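Local coordinates for gamma-D-glutamyl-L-lysine dipeptidyl-peptidase (Bacillus cereus ATCC 10987, PDB 3H41), which probably cleaves gamma-D-glutamyl-L-lysine bonds in murein peptides, releasing L-Ala-gamma-D-Glu dipeptides during peptidoglycan degradation, at residues H85-T89 with T230-D234. Residues are numbered along the deposited sequence; the frame is centred on the assembly and turned at random.
Sequences HGQPT and TIPRD. With ALA (alanine), chain B; DGL (D-glutamic acid), chain C.
Arg233 turns its CG away from its own N (chi1 169°), then bends at chi2 (65°), which lays it alongside the extended side chain of Gln87, both pointing the same way. Gln87 OE1 sits 3.8 Å from Arg233 CD, at the edge of the guanidinium, with amide and guanidinium planes 64° apart. No direct bond joins the two; Thr62 OG1 bonds to both Gln87 OE1 and Arg233 NE, while Arg233 NH2 hydrogen-bonds Thr209 OG1 and makes a salt bridge to Asp215, a substrate-binding residue. The backbone link is Arg233 N to Pro88 O, 3.0 Å. That same oxygen takes a second hydrogen bond from a water, which in turn accepts one from Asp234 N. At the start of 230-234, Pro88 CG lies 3.6 Å from Thr230 CG2, and Pro88 CD is 3.4 Å from Ile231 O. A second water connects Thr89 OG1 to Asp234 OD2, which Tyr96 OH also binds, and Asp234 OD1 accepts a hydrogen bond from the amino group of the bound alanine (N to OD1, 2.7 Å). Direct and water-mediated bonds thus tie an SH3-domain loop to the NlpC/P60 domain beside the Asp234 carboxylate, which binds the ligand's amino end, consistent with recognition of a charged ammonium group.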
loop_
_atom_site.group_PDB
_atom_site.type_symbol
_atom_site.label_atom_id
_atom_site.label_comp_id
_atom_site.label_asym_id
_atom_site.label_seq_id
_atom_site.Cartn_x
_atom_site.Cartn_y
_atom_site.Cartn_z
ATOM N N HIS A 85 -3.970 10.586 3.896
ATOM C CA HIS A 85 -3.324 11.499 2.969
ATOM C C HIS A 85 -2.448 10.643 2.050
ATOM O O HIS A 85 -1.827 9.653 2.487
ATOM C CB HIS A 85 -2.410 12.482 3.715
ATOM C CG HIS A 85 -3.121 13.396 4.678
ATOM N ND1 HIS A 85 -2.515 14.517 5.217
ATOM C CD2 HIS A 85 -4.373 13.370 5.185
ATOM C CE1 HIS A 85 -3.370 15.137 6.014
ATOM N NE2 HIS A 85 -4.498 14.450 6.030
ATOM N N GLY A 86 -2.407 11.028 0.788
ATOM C CA GLY A 86 -1.510 10.394 -0.168
ATOM C C GLY A 86 -2.105 9.212 -0.890
ATOM O O GLY A 86 -1.407 8.543 -1.648
ATOM N N GLN A 87 -3.405 8.985 -0.682
ATOM C CA GLN A 87 -4.137 7.968 -1.394
ATOM C C GLN A 87 -5.288 8.627 -2.126
ATOM O O GLN A 87 -6.394 8.745 -1.599
ATOM C CB GLN A 87 -4.597 6.874 -0.431
ATOM C CG GLN A 87 -3.418 6.064 0.134
ATOM C CD GLN A 87 -3.867 4.796 0.846
ATOM O OE1 GLN A 87 -5.061 4.476 0.876
ATOM N NE2 GLN A 87 -2.911 4.084 1.457
ATOM N N PRO A 88 -5.022 9.105 -3.345
ATOM C CA PRO A 88 -6.072 9.897 -4.016
ATOM C C PRO A 88 -7.342 9.108 -4.356
ATOM O O PRO A 88 -7.280 7.921 -4.696
ATOM C CB PRO A 88 -5.383 10.375 -5.290
ATOM C CG PRO A 88 -3.917 10.339 -4.967
ATOM C CD PRO A 88 -3.772 9.108 -4.118
ATOM N N THR A 89 -8.487 9.760 -4.185
ATOM C CA THR A 89 -9.767 9.175 -4.534
ATOM C C THR A 89 -10.745 10.305 -4.877
ATOM O O THR A 89 -10.708 11.358 -4.242
ATOM C CB THR A 89 -10.351 8.331 -3.388
ATOM O OG1 THR A 89 -11.724 8.019 -3.669
ATOM C CG2 THR A 89 -10.197 9.024 -2.011
ATOM N N THR A 230 2.432 9.468 -7.541
ATOM C CA THR A 230 1.231 9.173 -6.779
ATOM C C THR A 230 0.075 9.037 -7.761
ATOM O O THR A 230 -0.233 9.989 -8.489
ATOM C CB THR A 230 0.954 10.281 -5.773
ATOM O OG1 THR A 230 2.068 10.356 -4.876
ATOM C CG2 THR A 230 -0.314 9.959 -4.988
ATOM N N ILE A 231 -0.475 7.824 -7.836
ATOM C CA ILE A 231 -1.623 7.517 -8.680
ATOM C C ILE A 231 -2.785 7.229 -7.722
ATOM O O ILE A 231 -2.558 7.030 -6.562
ATOM C CB ILE A 231 -1.327 6.333 -9.662
ATOM C CG1 ILE A 231 -1.350 4.967 -8.954
ATOM C CG2 ILE A 231 0.039 6.533 -10.325
ATOM C CD1 ILE A 231 -1.040 3.753 -9.883
ATOM N N PRO A 232 -4.035 7.248 -8.202
ATOM C CA PRO A 232 -5.174 6.975 -7.320
ATOM C C PRO A 232 -5.078 5.599 -6.668
ATOM O O PRO A 232 -4.452 4.691 -7.216
ATOM C CB PRO A 232 -6.389 7.059 -8.253
ATOM C CG PRO A 232 -5.921 7.917 -9.392
ATOM C CD PRO A 232 -4.458 7.592 -9.565
ATOM N N ARG A 233 -5.676 5.461 -5.499
ATOM C CA ARG A 233 -5.687 4.201 -4.796
ATOM C C ARG A 233 -6.450 3.079 -5.518
ATOM O O ARG A 233 -5.999 1.943 -5.512
ATOM C CB ARG A 233 -6.252 4.393 -3.386
ATOM C CG ARG A 233 -6.562 3.132 -2.622
ATOM C CD ARG A 233 -5.363 2.387 -2.342
ATOM N NE ARG A 233 -5.560 1.085 -1.670
ATOM C CZ ARG A 233 -5.917 -0.061 -2.249
ATOM N NH1 ARG A 233 -6.294 -0.116 -3.511
ATOM N NH2 ARG A 233 -5.914 -1.169 -1.531
ATOM N N ASP A 234 -7.605 3.399 -6.111
ATOM C CA ASP A 234 -8.499 2.381 -6.658
ATOM C C ASP A 234 -8.381 2.211 -8.184
ATOM O O ASP A 234 -7.927 3.104 -8.911
ATOM C CB ASP A 234 -9.946 2.694 -6.259
ATOM C CG ASP A 234 -10.221 2.500 -4.760
ATOM O OD1 ASP A 234 -9.498 1.767 -4.099
ATOM O OD2 ASP A 234 -11.182 3.090 -4.235
HETATM N N ALA B . -10.549 0.377 -2.053
HETATM C CA ALA B . -10.261 -1.079 -2.418
HETATM C C ALA B . -10.764 -1.386 -3.824
HETATM O O ALA B . -11.727 -0.764 -4.293
HETATM C CB ALA B . -10.931 -2.031 -1.432
HETATM N N DGL C . -10.132 -2.345 -4.503
HETATM C CA DGL C . -10.625 -2.769 -5.815
HETATM C C DGL C . -10.520 -1.665 -6.825
HETATM O O DGL C . -11.293 -1.597 -7.790
HETATM C CB DGL C . -9.842 -4.003 -6.294
HETATM C CG DGL C . -10.389 -4.633 -7.590
HETATM C CD DGL C . -11.904 -4.818 -7.649
HETATM O OE1 DGL C . -12.334 -5.979 -7.527
HETATM O OE2 DGL C . -12.679 -3.846 -7.864
HETATM O OXT DGL C . -9.609 -0.833 -6.734
HETATM O O HOH W 1 -8.949 5.974 -5.814
HETATM O O HOH W 2 -11.671 5.720 -5.037
#